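Local coordinates for Alpha/beta hydrolase fold protein (Ochrobactrum, PDB 4G9E) that hydrolyses N-acyl homoserine lactones, opening the lactone ring of these bacterial signalling molecules on an alpha/beta-hydrolase fold, at residues E9-R14 / M84-Q89; D58-G63 / E78-A83. All blocks are in the same frame, centred on the assembly; numbering follows the deposited sequence.

How the interactions relate
Both contacts use helix 77-91 of the alpha/beta-hydrolase fold: interaction 2 takes residues 78-83 and interaction 1 the next turns, 84-89. Their centres lie about 8 Å apart. Along the chain 9-14 comes first, then 58-63, then the helix, so interaction 2 falls between the two halves of interaction 1. They also meet each other, His12 CB lying 4.0 Å from Pro60 CG, while Met84 CE comes within 3.9 Å of Leu59 CD2. One helix thus joins the hairpin at the sheet's edge to the loop after strand 52-57. Interaction 2 lies deeper and nearer the ligand pocket, the side chain of His62 being about 8 Å from the bound N-butanoyl-L-homoserine without touching it.

Interaction 1: E9-R14 / M84-Q89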
ATOM      1  N   GLU A   9       4.606   4.934 -19.936  1.00 14.36           N
ATOM      2  CA  GLU A   9       4.405   3.735 -20.730  1.00 15.77           C
ATOM      3  C   GLU A   9       5.331   2.651 -20.198  1.00 14.86           C
ATOM      4  O   GLU A   9       6.550   2.722 -20.366  1.00 16.55           O
ATOM      5  CB  GLU A   9       4.685   4.009 -22.210  1.00 18.25           C
ATOM      6  CG  GLU A   9       3.664   4.920 -22.875  1.00 21.95           C
ATOM      7  CD  GLU A   9       2.283   4.290 -22.977  1.00 24.72           C
ATOM      8  OE1 GLU A   9       2.160   3.066 -22.752  1.00 25.87           O
ATOM      9  OE2 GLU A   9       1.319   5.023 -23.286  1.00 26.28           O
ATOM     10  N   THR A  10       4.754   1.654 -19.536  1.00 13.66           N
ATOM     11  CA  THR A  10       5.544   0.580 -18.956  1.00 12.04           C
ATOM     12  C   THR A  10       5.199  -0.738 -19.612  1.00 11.92           C
ATOM     13  O   THR A  10       4.249  -0.831 -20.391  1.00 13.56           O
ATOM     14  CB  THR A  10       5.312   0.427 -17.432  1.00 11.94           C
ATOM     15  OG1 THR A  10       4.069  -0.252 -17.192  1.00 12.11           O
ATOM     16  CG2 THR A  10       5.323   1.789 -16.735  1.00 12.99           C
ATOM     17  N   SER A  11       5.961  -1.768 -19.276  1.00 11.73           N
ATOM     18  CA  SER A  11       5.707  -3.095 -19.816  1.00 12.35           C
ATOM     19  C   SER A  11       4.378  -3.664 -19.339  1.00 11.72           C
ATOM     20  O   SER A  11       3.886  -4.633 -19.917  1.00 13.20           O
ATOM     21  CB  SER A  11       6.845  -4.060 -19.469  1.00 12.86           C
ATOM     22  OG  SER A  11       6.871  -4.369 -18.087  1.00 13.07           O
ATOM     23  N   HIS A  12       3.805  -3.059 -18.297  1.00 11.71           N
ATOM     24  CA  HIS A  12       2.538  -3.507 -17.740  1.00 12.68           C
ATOM     25  C   HIS A  12       1.348  -2.757 -18.318  1.00 12.94           C
ATOM     26  O   HIS A  12       0.198  -3.166 -18.138  1.00 15.17           O
ATOM     27  CB  HIS A  12       2.549  -3.302 -16.227  1.00 12.80           C
ATOM     28  CG  HIS A  12       3.428  -4.261 -15.495  1.00 12.18           C
ATOM     29  ND1 HIS A  12       4.778  -4.054 -15.313  1.00 13.92           N
ATOM     30  CD2 HIS A  12       3.145  -5.449 -14.912  1.00 10.72           C
ATOM     31  CE1 HIS A  12       5.287  -5.069 -14.637  1.00 11.43           C
ATOM     32  NE2 HIS A  12       4.319  -5.935 -14.392  1.00 14.11           N
ATOM     33  N   GLY A  13       1.624  -1.652 -18.998  1.00 12.66           N
ATOM     34  CA  GLY A  13       0.576  -0.756 -19.441  1.00 13.35           C
ATOM     35  C   GLY A  13       0.929   0.683 -19.117  1.00 13.34           C
ATOM     36  O   GLY A  13       2.047   0.986 -18.705  1.00 13.07           O
ATOM     37  N   ARG A  14      -0.025   1.580 -19.313  1.00 12.91           N
ATOM     38  CA  ARG A  14       0.215   2.989 -19.055  1.00 13.49           C
ATOM     39  C   ARG A  14      -0.137   3.282 -17.605  1.00 12.34           C
ATOM     40  O   ARG A  14      -1.279   3.116 -17.196  1.00 14.66           O
ATOM     41  CB  ARG A  14      -0.614   3.851 -20.004  1.00 15.34           C
ATOM     42  CG  ARG A  14      -0.164   5.301 -20.056  1.00 18.27           C
ATOM     43  CD  ARG A  14      -0.990   6.107 -21.043  1.00 21.03           C
ATOM     44  NE  ARG A  14      -2.386   6.205 -20.629  1.00 24.12           N
ATOM     45  CZ  ARG A  14      -3.402   5.659 -21.287  1.00 26.22           C
ATOM     46  NH1 ARG A  14      -3.185   4.976 -22.403  1.00 27.43           N
ATOM     47  NH2 ARG A  14      -4.639   5.803 -20.830  1.00 26.83           N
ATOM     48  N   MET A  84       5.803  -1.619  -9.900  1.00  7.87           N
ATOM     49  CA  MET A  84       6.247  -0.448  -9.159  1.00  8.40           C
ATOM     50  C   MET A  84       7.762  -0.283  -9.228  1.00  8.44           C
ATOM     51  O   MET A  84       8.268   0.835  -9.248  1.00  8.43           O
ATOM     52  CB  MET A  84       5.767  -0.511  -7.711  1.00  8.81           C
ATOM     53  CG  MET A  84       4.252  -0.397  -7.553  1.00  9.19           C
ATOM     54  SD  MET A  84       3.505   1.108  -8.242  1.00 11.73           S
ATOM     55  CE  MET A  84       2.985   0.531  -9.852  1.00 12.39           C
ATOM     56  N   THR A  85       8.484  -1.396  -9.266  1.00  7.89           N
ATOM     57  CA  THR A  85       9.928  -1.321  -9.396  1.00  8.31           C
ATOM     58  C   THR A  85      10.296  -0.726 -10.763  1.00  8.92           C
ATOM     59  O   THR A  85      11.210   0.089 -10.865  1.00 10.02           O
ATOM     60  CB  THR A  85      10.591  -2.698  -9.169  1.00  8.57           C
ATOM     61  OG1 THR A  85      10.268  -3.178  -7.858  1.00  9.29           O
ATOM     62  CG2 THR A  85      12.098  -2.574  -9.277  1.00 10.24           C
ATOM     63  N   GLU A  86       9.566  -1.122 -11.804  1.00  8.53           N
ATOM     64  CA  GLU A  86       9.761  -0.571 -13.144  1.00  9.29           C
ATOM     65  C   GLU A  86       9.425   0.926 -13.187  1.00  9.74           C
ATOM     66  O   GLU A  86      10.124   1.719 -13.823  1.00 10.55           O
ATOM     67  CB  GLU A  86       8.933  -1.355 -14.175  1.00  9.73           C
ATOM     68  CG  GLU A  86       9.059  -0.820 -15.596  1.00 10.91           C
ATOM     69  CD  GLU A  86       8.299  -1.639 -16.623  1.00 11.43           C
ATOM     70  OE1 GLU A  86       7.683  -2.656 -16.253  1.00 12.74           O
ATOM     71  OE2 GLU A  86       8.324  -1.264 -17.815  1.00 12.32           O
ATOM     72  N   VAL A  87       8.350   1.313 -12.513  1.00  9.90           N
ATOM     73  CA  VAL A  87       8.000   2.726 -12.406  1.00 10.45           C
ATOM     74  C   VAL A  87       9.149   3.513 -11.773  1.00  9.90           C
ATOM     75  O   VAL A  87       9.570   4.550 -12.293  1.00 10.37           O
ATOM     76  CB  VAL A  87       6.691   2.918 -11.604  1.00 10.38           C
ATOM     77  CG1 VAL A  87       6.539   4.367 -11.130  1.00 11.66           C
ATOM     78  CG2 VAL A  87       5.496   2.476 -12.444  1.00 11.55           C
ATOM     79  N   MET A  88       9.673   3.017 -10.658  1.00  9.41           N
ATOM     80  CA  MET A  88      10.756   3.726  -9.979  1.00  9.37           C
ATOM     81  C   MET A  88      12.024   3.785 -10.840  1.00 10.16           C
ATOM     82  O   MET A  88      12.752   4.775 -10.805  1.00 11.07           O
ATOM     83  CB  MET A  88      11.028   3.123  -8.598  1.00  9.44           C
ATOM     84  CG  MET A  88       9.834   3.191  -7.645  1.00 10.48           C
ATOM     85  SD  MET A  88       9.128   4.844  -7.417  1.00 10.88           S
ATOM     86  CE  MET A  88      10.387   5.568  -6.377  1.00 13.05           C
ATOM     87  N   GLN A  89      12.276   2.706 -11.616  1.00 10.73           N
ATOM     88  CA  GLN A  89      13.381   2.695 -12.581  1.00 11.71           C
ATOM     89  C   GLN A  89      13.183   3.828 -13.595  1.00 11.57           C
ATOM     90  O   GLN A  89      14.141   4.577 -13.884  1.00 12.05           O
ATOM     91  CB  GLN A  89      13.433   1.330 -13.281  1.00 20.00           C
ATOM     92  CG  GLN A  89      14.638   1.111 -14.183  1.00 20.00           C
ATOM     93  CD  GLN A  89      15.898   0.999 -13.334  1.00 20.00           C
ATOM     94  OE1 GLN A  89      16.906   1.668 -13.592  1.00 20.00           O
ATOM     95  NE2 GLN A  89      15.847   0.113 -12.313  1.00 20.00           N
TER
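Glu86 of helix 77-91 reaches across to Ser11 and Thr10 in the type I turn, Thr10 to Gly13, of the beta hairpin formed by strands 4-10 and 13-19 at the edge of the alpha/beta-hydrolase sheet. Its CG stands anti to the backbone N (chi1 179°) and the chain beyond is extended, which carries the carboxylate from the helix to the turn. There both oxygens are gripped by one residue. The backbone N of Ser11 donates to Glu86 OE2 at 2.8 Å, nearly straight (167°), from the syn side but out of the carboxylate plane. Ser11 OG gives its proton to the syn lone pair of Glu86 OE1 at 2.6 Å, and Arg73 donates to the same hydroxyl. At its ring edge His12 adds a weak, bent bond from ND1 to Glu86 OE1, 3.4 Å long. An alanine in place of Glu86 would probably leave the N-H and hydroxyl of Ser11 without their shared acceptor and the turn less firmly tied to the helix.

The buried part of the contact is at Thr10 and Val87. Thr10 CB rests 3.5 Å from Glu86 OE2, and its methyl CG2 faces Val87 CG2 at 4.3 Å, with Ile15 of strand 13-19 touching both residues. The partly exposed side, at Ser11 and Glu86, is held by the short hydrogen bonds, whereas the buried methyls only touch at a longer distance. The turn also holds its own shape. Thr10 OG1 sits between the backbone N and the carbonyl carbon (chi1 78°), where it accepts from His12 N in an ST turn and donates to Gly13 O at 2.8 Å, an oxygen that also takes the backbone N-H of Thr10.

Interaction 2: D58-G63 / E78-A83; sequences DLPGHG and EGYADA
Leu59 lays its methyl CD1 over the centre of the Tyr80 ring, a CH-pi contact 4.0 Å from the centroid and only 7° off the ring normal. Tyr80 CG stands anti to its carbonyl carbon (chi1 -71°), swinging the ring from helix 77-91 toward the loop.

Other apolar contacts extend this patch. Leu59 CB approaches Tyr80 CE1 to 3.9 Å, and its second methyl, CD2, reaches CD1 and CB of the tyrosine. Pro60 slides past Tyr80 in the opposite direction, CD facing Tyr80 CD1, while its CG meets the methyl of Ala83 at 4.3 Å, one helical turn on.

Polar atoms add close approaches but no hydrogen bond between the two segments. Pro60 O lies at the edge of the tyrosine ring, 3.8 Å from Tyr80 CE1, and Tyr80 OH sits near the imidazole plane of His62, 3.4 Å from His62 CE1. That imidazole is held within its own loop: His62 ND1 donates to Pro60 O at 2.9 Å, the acceptor lying in the ring plane although ND1 stands above the carbonyl plane of Pro60, which fixes the ring's rotation. A backbone bond from His62 N to Leu59 O closes the type II turn, with Gly61 at its positive-phi corner.

Asp58, just after strand 52-57, forms a salt bridge with Arg18 of strand 13-19. The loop packs against helix 77-91, with Ile107 of helix 103-111 touching Leu59 and Tyr80, and His12 of the hairpin turn touching Ala83.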
ATOM      1  N   ASP A  58      -0.955   4.832  -9.760  1.00  8.88           N
ATOM      2  CA  ASP A  58      -2.081   3.915  -9.799  1.00  9.04           C
ATOM      3  C   ASP A  58      -1.595   2.568 -10.319  1.00  8.86           C
ATOM      4  O   ASP A  58      -0.943   2.490 -11.362  1.00  9.33           O
ATOM      5  CB  ASP A  58      -3.187   4.447 -10.708  1.00 10.08           C
ATOM      6  CG  ASP A  58      -3.848   5.699 -10.153  1.00 11.81           C
ATOM      7  OD1 ASP A  58      -3.791   5.901  -8.928  1.00 14.62           O
ATOM      8  OD2 ASP A  58      -4.431   6.478 -10.935  1.00 11.05           O
ATOM      9  N   LEU A  59      -1.890   1.507  -9.580  1.00  8.27           N
ATOM     10  CA  LEU A  59      -1.572   0.168 -10.054  1.00  8.47           C
ATOM     11  C   LEU A  59      -2.268  -0.117 -11.379  1.00  8.66           C
ATOM     12  O   LEU A  59      -3.345   0.420 -11.648  1.00  8.76           O
ATOM     13  CB  LEU A  59      -2.008  -0.886  -9.042  1.00  8.67           C
ATOM     14  CG  LEU A  59      -1.363  -0.850  -7.659  1.00  8.17           C
ATOM     15  CD1 LEU A  59      -2.010  -1.874  -6.750  1.00  9.04           C
ATOM     16  CD2 LEU A  59       0.149  -1.060  -7.749  1.00  8.45           C
ATOM     17  N   PRO A  60      -1.670  -0.984 -12.207  1.00  8.42           N
ATOM     18  CA  PRO A  60      -2.397  -1.478 -13.380  1.00  9.66           C
ATOM     19  C   PRO A  60      -3.799  -1.919 -12.966  1.00  9.30           C
ATOM     20  O   PRO A  60      -3.965  -2.522 -11.905  1.00  9.73           O
ATOM     21  CB  PRO A  60      -1.550  -2.673 -13.826  1.00 10.29           C
ATOM     22  CG  PRO A  60      -0.157  -2.273 -13.435  1.00 11.48           C
ATOM     23  CD  PRO A  60      -0.322  -1.571 -12.104  1.00  9.92           C
ATOM     24  N   GLY A  61      -4.792  -1.623 -13.801  1.00  9.75           N
ATOM     25  CA  GLY A  61      -6.169  -1.993 -13.525  1.00 10.21           C
ATOM     26  C   GLY A  61      -6.896  -1.098 -12.538  1.00  9.91           C
ATOM     27  O   GLY A  61      -8.053  -1.358 -12.223  1.00 10.91           O
ATOM     28  N   HIS A  62      -6.219  -0.058 -12.053  1.00  9.99           N
ATOM     29  CA  HIS A  62      -6.752   0.810 -11.011  1.00  9.86           C
ATOM     30  C   HIS A  62      -6.650   2.280 -11.402  1.00  9.82           C
ATOM     31  O   HIS A  62      -5.776   2.679 -12.174  1.00  9.88           O
ATOM     32  CB  HIS A  62      -5.961   0.612  -9.715  1.00  9.77           C
ATOM     33  CG  HIS A  62      -6.156  -0.722  -9.063  1.00  9.17           C
ATOM     34  ND1 HIS A  62      -5.603  -1.886  -9.556  1.00  9.11           N
ATOM     35  CD2 HIS A  62      -6.825  -1.073  -7.940  1.00  9.32           C
ATOM     36  CE1 HIS A  62      -5.934  -2.893  -8.766  1.00  8.78           C
ATOM     37  NE2 HIS A  62      -6.677  -2.428  -7.778  1.00  9.17           N
ATOM     38  N   GLY A  63      -7.528   3.094 -10.831  1.00 10.51           N
ATOM     39  CA  GLY A  63      -7.447   4.531 -11.010  1.00 11.20           C
ATOM     40  C   GLY A  63      -7.365   4.955 -12.462  1.00 11.20           C
ATOM     41  O   GLY A  63      -8.151   4.513 -13.305  1.00 11.83           O
ATOM     42  N   GLU A  78       3.291  -9.906  -6.302  1.00  7.21           N
ATOM     43  CA  GLU A  78       4.623  -9.867  -6.889  1.00  7.47           C
ATOM     44  C   GLU A  78       4.631  -9.148  -8.245  1.00  7.23           C
ATOM     45  O   GLU A  78       5.594  -8.453  -8.564  1.00  7.53           O
ATOM     46  CB  GLU A  78       5.227 -11.274  -6.965  1.00  8.93           C
ATOM     47  CG  GLU A  78       4.501 -12.258  -7.879  1.00 10.15           C
ATOM     48  CD  GLU A  78       3.378 -13.051  -7.208  1.00  9.54           C
ATOM     49  OE1 GLU A  78       2.782 -12.601  -6.202  1.00  8.89           O
ATOM     50  OE2 GLU A  78       3.083 -14.145  -7.720  1.00 11.55           O
ATOM     51  N   GLY A  79       3.571  -9.298  -9.038  1.00  7.27           N
ATOM     52  CA  GLY A  79       3.469  -8.595 -10.304  1.00  7.49           C
ATOM     53  C   GLY A  79       3.368  -7.095 -10.132  1.00  7.20           C
ATOM     54  O   GLY A  79       3.991  -6.326 -10.878  1.00  7.79           O
ATOM     55  N   TYR A  80       2.570  -6.668  -9.162  1.00  6.71           N
ATOM     56  CA  TYR A  80       2.483  -5.251  -8.835  1.00  6.95           C
ATOM     57  C   TYR A  80       3.830  -4.725  -8.327  1.00  6.66           C
ATOM     58  O   TYR A  80       4.214  -3.593  -8.619  1.00  7.05           O
ATOM     59  CB  TYR A  80       1.431  -5.025  -7.765  1.00  7.47           C
ATOM     60  CG  TYR A  80      -0.020  -5.213  -8.183  1.00  7.17           C
ATOM     61  CD1 TYR A  80      -0.534  -4.621  -9.331  1.00  8.10           C
ATOM     62  CD2 TYR A  80      -0.876  -5.958  -7.386  1.00  7.52           C
ATOM     63  CE1 TYR A  80      -1.885  -4.776  -9.672  1.00  8.60           C
ATOM     64  CE2 TYR A  80      -2.210  -6.126  -7.718  1.00  7.99           C
ATOM     65  CZ  TYR A  80      -2.708  -5.525  -8.851  1.00  8.16           C
ATOM     66  OH  TYR A  80      -4.032  -5.681  -9.168  1.00  8.89           O
ATOM     67  N   ALA A  81       4.543  -5.545  -7.565  1.00  6.52           N
ATOM     68  CA  ALA A  81       5.868  -5.151  -7.089  1.00  6.79           C
ATOM     69  C   ALA A  81       6.817  -4.965  -8.262  1.00  7.24           C
ATOM     70  O   ALA A  81       7.619  -4.026  -8.279  1.00  7.57           O
ATOM     71  CB  ALA A  81       6.403  -6.153  -6.095  1.00  6.96           C
ATOM     72  N   ASP A  82       6.747  -5.861  -9.250  0.72  7.17           N
ATOM     73  CA  ASP A  82       7.530  -5.686 -10.469  0.72  7.85           C
ATOM     74  C   ASP A  82       7.161  -4.370 -11.141  0.72  7.86           C
ATOM     75  O   ASP A  82       8.037  -3.592 -11.520  0.72  8.45           O
ATOM     76  CB  ASP A  82       7.316  -6.855 -11.439  0.72  9.26           C
ATOM     77  CG  ASP A  82       8.154  -8.060 -11.090  0.72 11.44           C
ATOM     78  OD1 ASP A  82       9.298  -7.868 -10.635  0.72 12.27           O
ATOM     79  OD2 ASP A  82       7.675  -9.196 -11.268  0.72 13.25           O
ATOM     80  N   ALA A  83       5.865  -4.116 -11.276  1.00  7.86           N
ATOM     81  CA  ALA A  83       5.416  -2.895 -11.941  1.00  8.76           C
ATOM     82  C   ALA A  83       5.915  -1.639 -11.223  1.00  8.00           C
ATOM     83  O   ALA A  83       6.387  -0.695 -11.859  1.00  8.82           O
ATOM     84  CB  ALA A  83       3.891  -2.877 -12.060  1.00  9.03           C
TER